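Local atomic coordinates of coenzyme F420-dependent N(5),N(10)-methenyltetrahydromethanopterin reductase-related protein (Desulfurobacterium thermolithotrophum DSM 11699, PDB entry 6HUZ), a protein that binds an iron-guanylylpyridinol cofactor and uses tetrahydrofolate derivatives as substrates, as a bacterial paralog of [Fe]-hydrogenase. Residues A[97-100]-A[101-105]; A[105-108]-A[109-113]; A[117-120]-A[121-125]. All coordinates share one frame; numbering follows the deposited sequence.

All three contacts are local and follow one another along an alpha-beta-alpha run of the Rossmann-like domain, from helix 95-103 through strand 112-115 into helix 121-127. Each is partly buried: contacts 1 and 2, which share Pro105, mix buried with exposed residues (Lys98 and Glu101; Glu109 and Asn110), whereas contact 3, whose centre lies about 9 Å from the centre of the chain, has no fully exposed touching residue. Contacts 1 and 3 both reach the cofactor, the first at its guanine and the third at its iron; contact 2 does not touch it. Helical hydrogen bonds govern contact 1, a beta turn and aliphatic packing contact 2, and metal ligation with an N-cap contact 3.

Contact 1: residues A[97-100]-A[101-105]; sequences FKIA and ETILP. With FE9 (iron-guanylyl pyridinol cofactor), chain B.
Phe97 opens the helical pairing by giving its carbonyl O to Glu101 N at 3.0 Å, with an N-H...O angle of 157°. Its ring leads away from residues 101-105 and stacks with Tyr127, whose OH is hydrogen-bonded to Glu101 OE2. Lys98 offers one carbonyl O to two donors of the same residue: Thr102 N along the helix, and Thr102 OG1, which reaches Lys98 O at 2.8 Å from above the carbonyl plane. The hydroxyl gets there because chi1 of Thr102, -59°, sets OG1 beside its own backbone N and facing back down the helix. With a valine in place of Thr102, Lys98 O would probably be left with the amide as its one partner within the helix. The lysine chain, bent at chi2 and chi3, sends NZ to the guanine O6A of the cofactor, a weak hydrogen bond of 3.2 Å. Ile99 meets the same base differently: its CD1 sits over the guanine face, 3.4 Å from N1A. Behind it, Ile99 O receives Ile103 N at 3.0 Å, and Ile99 CG2 approaches Ile103 CG2 at 4.4 Å, a loose aliphatic touch. Ala100 completes the series with a more bent bond, 136° at the hydrogen, from Leu104 N to Ala100 O. In topology, helix 95-103 links the parallel strands 84-87 and 112-115, forming a beta-alpha-beta unit of the Rossmann-like domain, and its Lys98 and Ile99 line the guanylyl end of the cofactor pocket.

Contact 2: residues A[105-108]-A[109-113]; sequences PYLV and ENAVI
Glu109 is met at its backbone by the Val108 side chain, CG2 of Val108 lying 3.6 Å from Glu109 O, while the carboxylate of Glu109 turns outward. Glu109 holds the second position of a type II beta turn that runs from Val108 to Ala111. Asn110 adopts the left-handed conformation (phi/psi 67/20) that a type II turn needs at its third position; its own amide N is bonded to Asp139 OD2, and its carbonyl O to Gln176 NE2. Ala111 closes the turn, its N donating to Val108 O at 3.0 Å. This bond is bent, with the donor tilted from the carbonyl plane. The Ala111 methyl faces back across the turn, where CB sits beside Val108 O at 3.2 Å and packs on Leu107 CB at 3.7 Å, with Val108 CG2 farther off at 4.3 Å. Val112 directs its side chain to the other side of the sheet, against helix 174-186. Ile113, already in strand 112-115, comes back to Leu107: Leu107 CD1 touches Ile113 CG1 at 3.5 Å, and the two side chains cross at about a right angle. Leu107 reaches this point with CG beside its backbone N (chi1 -64°), which carries the leucine branch along the strand. Arg137 hydrogen-bonds Leu107 O and, weakly, Val108 O, linking the loop to a residue further along the chain. Polar and apolar roles are therefore divided: a single turn bond, helped by partners elsewhere in the chain, fixes the backbone, while Leu107, Ala111 and Ile113 pack by van der Waals contact, joined by Ala79, Ala85 and Ile140 on Leu107.

Contact 3: residues A[117-120]-A[121-125]; sequences CTMS and ILVLN. With FE9 (iron-guanylyl pyridinol cofactor), chain B.
The pyridinol ring of the cofactor has Thr118 above the C5 margin of one face, the methyl CG2 of Thr118 standing 3.5 Å from ring carbon C5 and equally near the methyl C5M. On that same side Cys117 SG binds the iron at 2.5 Å. The iron lies in the ring plane, so the Fe-S bond rises steeply from it, and the carbonyl C1F takes the place across the metal from the sulfur. Cys117 N, from the sulfur side of the ring plane, donates an almost straight hydrogen bond (165°) to the acyl oxygen O18 at 3.2 Å, and water 1, bound to the iron at 2.2 Å, donates to the pyridinol oxygen O2 on C2. Cys117 thus grips the cofactor twice, through SG and through its backbone N; it also touches the bound methenyltetrahydrofolate. Farther along, Met119 SD packs on Val123 CG1 at 4.0 Å, and its CG on Leu124 CB. Bends at chi2 and chi3 fold the methionine so that it crosses both side chains at about a right angle. Ser120 is the N-cap of the following helix. Its OG is anti to its own N (chi1 157°) and accepts from Leu122 N at 3.1 Å and Val123 N at 3.3 Å, both weak, whereas its carbonyl O takes the first full helical bond, from Leu124 N at 3.0 Å and 172°. Ser120 CB also rests against Val123 CG2. The loop 117-120 therefore runs from the iron, beyond the end of strand 112-115, into helix 121-127. That helix turns Leu124 toward Phe97 and Ala100 of helix 95-103 and sets Ile121 on strands 112-115 and 141-144.

Contact 1: residues A[97-100]-A[101-105]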
# COMPACT_ATOMS: atom_id res chain seq x y z
N PHE A 97 12.07 8.06 -25.00
CA PHE A 97 13.52 8.24 -24.85
C PHE A 97 14.14 8.74 -26.14
O PHE A 97 14.96 9.65 -26.13
CB PHE A 97 14.19 6.89 -24.49
CG PHE A 97 13.92 6.34 -23.10
CD1 PHE A 97 13.75 7.19 -22.02
CD2 PHE A 97 13.91 4.97 -22.87
CE1 PHE A 97 13.54 6.69 -20.75
CE2 PHE A 97 13.71 4.48 -21.59
CZ PHE A 97 13.52 5.34 -20.53
N LYS A 98 13.76 8.13 -27.25
CA LYS A 98 14.29 8.51 -28.54
C LYS A 98 14.03 9.98 -28.84
O LYS A 98 14.96 10.72 -29.15
CB LYS A 98 13.68 7.61 -29.64
CG LYS A 98 14.34 7.75 -31.01
CD LYS A 98 13.32 7.88 -32.14
CE LYS A 98 12.84 9.30 -32.31
NZ LYS A 98 11.64 9.39 -33.19
N ILE A 99 12.76 10.41 -28.74
CA ILE A 99 12.37 11.80 -29.02
C ILE A 99 13.13 12.77 -28.12
O ILE A 99 13.70 13.74 -28.61
CB ILE A 99 10.83 11.98 -28.88
CG1 ILE A 99 10.07 11.13 -29.91
CG2 ILE A 99 10.43 13.45 -29.03
CD1 ILE A 99 8.74 10.67 -29.46
N ALA A 100 13.15 12.50 -26.79
CA ALA A 100 13.84 13.37 -25.84
C ALA A 100 15.34 13.51 -26.14
O ALA A 100 15.90 14.59 -26.05
CB ALA A 100 13.64 12.84 -24.44
N GLU A 101 15.98 12.40 -26.50
CA GLU A 101 17.41 12.43 -26.79
C GLU A 101 17.70 13.18 -28.08
O GLU A 101 18.72 13.86 -28.20
CB GLU A 101 17.91 10.99 -26.90
CG GLU A 101 19.42 10.81 -26.80
CD GLU A 101 19.83 9.39 -26.42
OE1 GLU A 101 20.97 9.22 -25.93
OE2 GLU A 101 19.01 8.46 -26.60
N THR A 102 16.81 13.04 -29.06
CA THR A 102 16.95 13.68 -30.38
C THR A 102 16.76 15.19 -30.33
O THR A 102 17.50 15.91 -31.00
CB THR A 102 15.98 12.99 -31.35
OG1 THR A 102 16.30 11.59 -31.40
CG2 THR A 102 16.04 13.56 -32.75
N ILE A 103 15.76 15.69 -29.56
CA ILE A 103 15.50 17.15 -29.48
C ILE A 103 16.39 17.88 -28.48
O ILE A 103 16.52 19.09 -28.56
CB ILE A 103 14.01 17.43 -29.14
CG1 ILE A 103 13.68 17.06 -27.68
CG2 ILE A 103 13.09 16.75 -30.17
CD1 ILE A 103 12.24 17.30 -27.22
N LEU A 104 16.98 17.15 -27.54
CA LEU A 104 17.85 17.73 -26.51
C LEU A 104 18.89 18.78 -27.01
O LEU A 104 19.01 19.82 -26.38
CB LEU A 104 18.53 16.59 -25.74
CG LEU A 104 19.18 16.92 -24.42
CD1 LEU A 104 18.14 17.32 -23.39
CD2 LEU A 104 19.94 15.73 -23.90
N PRO A 105 19.64 18.57 -28.10
CA PRO A 105 20.61 19.60 -28.52
C PRO A 105 20.02 20.83 -29.19
O PRO A 105 20.74 21.82 -29.38
CB PRO A 105 21.53 18.87 -29.51
CG PRO A 105 20.89 17.57 -29.82
CD PRO A 105 19.65 17.39 -29.00
O2 FE9 B . -3.99 7.58 -22.39
FE FE9 B . -2.86 9.90 -20.46
C1F FE9 B . -4.17 10.87 -21.29
O1F FE9 B . -4.98 11.48 -21.80
C2F FE9 B . -3.31 10.72 -18.88
O2F FE9 B . -3.57 11.26 -17.92
C8 FE9 B . -1.46 11.14 -20.81
O18 FE9 B . -1.26 12.13 -20.13
C7 FE9 B . -0.55 10.86 -22.00
C6 FE9 B . -1.19 9.73 -22.75
N1 FE9 B . -2.33 9.14 -22.18
C5 FE9 B . -0.65 9.30 -24.05
C5M FE9 B . 0.60 9.94 -24.58
C4 FE9 B . -1.33 8.20 -24.76
C3 FE9 B . -2.53 7.57 -24.14
C3M FE9 B . -3.29 6.46 -24.82
C2 FE9 B . -3.02 8.11 -22.82
O3P FE9 B . -0.76 7.76 -25.91
P1 FE9 B . -1.30 8.15 -27.38
O1P FE9 B . -2.69 8.59 -27.29
O2P FE9 B . -1.30 6.78 -28.25
O5' FE9 B . -0.33 9.28 -27.93
C5' FE9 B . 1.01 9.02 -28.33
C4' FE9 B . 1.26 9.87 -29.57
O4' FE9 B . 2.64 9.79 -29.93
C1' FE9 B . 2.72 9.87 -31.34
C2' FE9 B . 1.55 9.03 -31.81
O2' FE9 B . 1.15 9.29 -33.16
C3' FE9 B . 0.48 9.39 -30.79
O3' FE9 B . -0.39 10.44 -31.23
N9A FE9 B . 4.06 9.43 -31.78
C4A FE9 B . 5.05 10.29 -31.92
N3A FE9 B . 5.12 11.63 -31.81
C2A FE9 B . 6.29 12.24 -32.09
N2A FE9 B . 6.34 13.58 -31.92
N1A FE9 B . 7.40 11.59 -32.49
C6A FE9 B . 7.42 10.26 -32.70
O6A FE9 B . 8.45 9.67 -33.05
C5A FE9 B . 6.20 9.51 -32.39
N7A FE9 B . 5.81 8.22 -32.43
C8A FE9 B . 4.51 8.19 -32.06
O HOH W 1 -3.79 7.95 -19.83

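Contact 2: residues A[105-108]-A[109-113]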
# COMPACT_ATOMS: atom_id res chain seq x y z
N PRO A 105 19.64 18.57 -28.10
CA PRO A 105 20.61 19.60 -28.52
C PRO A 105 20.02 20.83 -29.19
O PRO A 105 20.74 21.82 -29.38
CB PRO A 105 21.53 18.87 -29.51
CG PRO A 105 20.89 17.57 -29.82
CD PRO A 105 19.65 17.39 -29.00
N TYR A 106 18.73 20.78 -29.57
CA TYR A 106 18.07 21.88 -30.29
C TYR A 106 17.18 22.79 -29.46
O TYR A 106 16.85 23.86 -29.93
CB TYR A 106 17.24 21.28 -31.41
CG TYR A 106 18.06 20.44 -32.37
CD1 TYR A 106 18.70 21.01 -33.46
CD2 TYR A 106 18.18 19.06 -32.19
CE1 TYR A 106 19.44 20.24 -34.35
CE2 TYR A 106 18.91 18.28 -33.08
CZ TYR A 106 19.54 18.88 -34.16
OH TYR A 106 20.28 18.16 -35.08
N LEU A 107 16.76 22.37 -28.25
CA LEU A 107 15.88 23.20 -27.42
C LEU A 107 16.58 24.50 -27.06
O LEU A 107 17.80 24.53 -26.97
CB LEU A 107 15.42 22.41 -26.17
CG LEU A 107 14.55 21.19 -26.47
CD1 LEU A 107 14.45 20.24 -25.24
CD2 LEU A 107 13.18 21.58 -26.98
N VAL A 108 15.82 25.59 -26.88
CA VAL A 108 16.41 26.89 -26.55
C VAL A 108 17.04 26.85 -25.19
O VAL A 108 16.67 26.01 -24.36
CB VAL A 108 15.40 28.07 -26.65
CG1 VAL A 108 14.69 28.08 -27.99
CG2 VAL A 108 14.41 28.08 -25.49
N GLU A 109 17.98 27.76 -24.93
CA GLU A 109 18.61 27.78 -23.61
C GLU A 109 17.52 27.90 -22.51
O GLU A 109 16.55 28.64 -22.69
CB GLU A 109 19.64 28.91 -23.52
CG GLU A 109 20.53 28.83 -22.29
CD GLU A 109 21.72 27.88 -22.39
OE1 GLU A 109 21.93 27.31 -23.49
OE2 GLU A 109 22.44 27.72 -21.38
N ASN A 110 17.68 27.14 -21.40
CA ASN A 110 16.78 27.09 -20.25
C ASN A 110 15.41 26.48 -20.57
O ASN A 110 14.46 26.68 -19.82
CB ASN A 110 16.63 28.45 -19.59
CG ASN A 110 17.96 29.07 -19.21
OD1 ASN A 110 18.81 28.45 -18.55
ND2 ASN A 110 18.19 30.30 -19.63
N ALA A 111 15.29 25.71 -21.67
CA ALA A 111 14.01 25.07 -22.01
C ALA A 111 13.70 24.00 -20.94
O ALA A 111 14.61 23.54 -20.26
CB ALA A 111 14.11 24.39 -23.36
N VAL A 112 12.42 23.60 -20.81
CA VAL A 112 12.03 22.55 -19.85
C VAL A 112 11.33 21.43 -20.65
O VAL A 112 10.50 21.72 -21.51
CB VAL A 112 11.17 23.07 -18.65
CG1 VAL A 112 9.96 23.87 -19.12
CG2 VAL A 112 10.74 21.92 -17.68
N ILE A 113 11.71 20.16 -20.40
CA ILE A 113 11.13 19.00 -21.06
C ILE A 113 10.10 18.44 -20.05
O ILE A 113 10.45 18.25 -18.89
CB ILE A 113 12.23 17.95 -21.38
CG1 ILE A 113 13.07 18.41 -22.58
CG2 ILE A 113 11.62 16.56 -21.62
CD1 ILE A 113 14.36 17.60 -22.80

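Contact 3: residues A[117-120]-A[121-125]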
# COMPACT_ATOMS: atom_id res chain seq x y z
N CYS A 117 1.45 11.19 -18.66
CA CYS A 117 1.20 9.91 -17.98
C CYS A 117 2.01 8.74 -18.50
O CYS A 117 2.08 7.74 -17.80
CB CYS A 117 -0.29 9.57 -18.04
SG CYS A 117 -0.79 8.80 -19.62
N THR A 118 2.58 8.80 -19.71
CA THR A 118 3.33 7.67 -20.26
C THR A 118 4.80 7.53 -19.87
O THR A 118 5.45 6.58 -20.33
CB THR A 118 3.25 7.74 -21.80
OG1 THR A 118 3.76 9.01 -22.22
CG2 THR A 118 1.81 7.55 -22.31
N MET A 119 5.36 8.44 -19.07
CA MET A 119 6.77 8.32 -18.71
C MET A 119 7.06 9.06 -17.44
O MET A 119 6.71 10.23 -17.35
CB MET A 119 7.63 8.92 -19.85
CG MET A 119 9.13 8.96 -19.55
SD MET A 119 9.76 7.37 -18.97
CE MET A 119 9.84 6.50 -20.53
N SER A 120 7.71 8.39 -16.45
CA SER A 120 8.07 9.09 -15.22
C SER A 120 9.16 10.11 -15.57
O SER A 120 10.10 9.78 -16.31
CB SER A 120 8.61 8.12 -14.19
OG SER A 120 9.41 8.81 -13.25
N ILE A 121 9.04 11.35 -15.05
CA ILE A 121 10.05 12.37 -15.33
C ILE A 121 11.40 11.98 -14.74
O ILE A 121 12.44 12.34 -15.31
CB ILE A 121 9.61 13.80 -14.88
CG1 ILE A 121 10.54 14.87 -15.50
CG2 ILE A 121 9.59 13.95 -13.34
CD1 ILE A 121 10.68 14.95 -17.11
N LEU A 122 11.37 11.25 -13.60
CA LEU A 122 12.59 10.82 -12.92
C LEU A 122 13.29 9.76 -13.74
O LEU A 122 14.52 9.80 -13.84
CB LEU A 122 12.30 10.31 -11.49
CG LEU A 122 11.61 11.35 -10.57
CD1 LEU A 122 11.55 10.85 -9.11
CD2 LEU A 122 12.34 12.72 -10.62
N VAL A 123 12.54 8.85 -14.35
CA VAL A 123 13.14 7.82 -15.21
C VAL A 123 13.76 8.52 -16.41
O VAL A 123 14.92 8.26 -16.74
CB VAL A 123 12.11 6.76 -15.66
CG1 VAL A 123 12.68 5.83 -16.73
CG2 VAL A 123 11.63 5.97 -14.47
N LEU A 124 13.02 9.42 -17.08
CA LEU A 124 13.56 10.13 -18.23
C LEU A 124 14.79 10.96 -17.89
O LEU A 124 15.78 10.92 -18.63
CB LEU A 124 12.51 11.04 -18.88
CG LEU A 124 13.01 11.81 -20.12
CD1 LEU A 124 13.42 10.87 -21.21
CD2 LEU A 124 11.95 12.79 -20.61
N ASN A 125 14.74 11.71 -16.79
CA ASN A 125 15.87 12.56 -16.38
C ASN A 125 17.14 11.71 -16.14
O ASN A 125 18.25 12.11 -16.53
CB ASN A 125 15.49 13.33 -15.11
CG ASN A 125 16.65 14.10 -14.54
OD1 ASN A 125 17.27 13.69 -13.58
ND2 ASN A 125 16.96 15.21 -15.14
O2 FE9 B . -3.99 7.58 -22.39
FE FE9 B . -2.86 9.90 -20.46
C1F FE9 B . -4.17 10.87 -21.29
O1F FE9 B . -4.98 11.48 -21.80
C2F FE9 B . -3.31 10.72 -18.88
O2F FE9 B . -3.57 11.26 -17.92
C8 FE9 B . -1.46 11.14 -20.81
O18 FE9 B . -1.26 12.13 -20.13
C7 FE9 B . -0.55 10.86 -22.00
C6 FE9 B . -1.19 9.73 -22.75
N1 FE9 B . -2.33 9.14 -22.18
C5 FE9 B . -0.65 9.30 -24.05
C5M FE9 B . 0.60 9.94 -24.58
C4 FE9 B . -1.33 8.20 -24.76
C3 FE9 B . -2.53 7.57 -24.14
C3M FE9 B . -3.29 6.46 -24.82
C2 FE9 B . -3.02 8.11 -22.82
O3P FE9 B . -0.76 7.76 -25.91
P1 FE9 B . -1.30 8.15 -27.38
O1P FE9 B . -2.69 8.59 -27.29
O2P FE9 B . -1.30 6.78 -28.25
O5' FE9 B . -0.33 9.28 -27.93
C5' FE9 B . 1.01 9.02 -28.33
C4' FE9 B . 1.26 9.87 -29.57
O4' FE9 B . 2.64 9.79 -29.93
C1' FE9 B . 2.72 9.87 -31.34
C2' FE9 B . 1.55 9.03 -31.81
O2' FE9 B . 1.15 9.29 -33.16
C3' FE9 B . 0.48 9.39 -30.79
O3' FE9 B . -0.39 10.44 -31.23
N9A FE9 B . 4.06 9.43 -31.78
C4A FE9 B . 5.05 10.29 -31.92
N3A FE9 B . 5.12 11.63 -31.81
C2A FE9 B . 6.29 12.24 -32.09
N2A FE9 B . 6.34 13.58 -31.92
N1A FE9 B . 7.40 11.59 -32.49
C6A FE9 B . 7.42 10.26 -32.70
O6A FE9 B . 8.45 9.67 -33.05
C5A FE9 B . 6.20 9.51 -32.39
N7A FE9 B . 5.81 8.22 -32.43
C8A FE9 B . 4.51 8.19 -32.06
O HOH W 1 -3.79 7.95 -19.83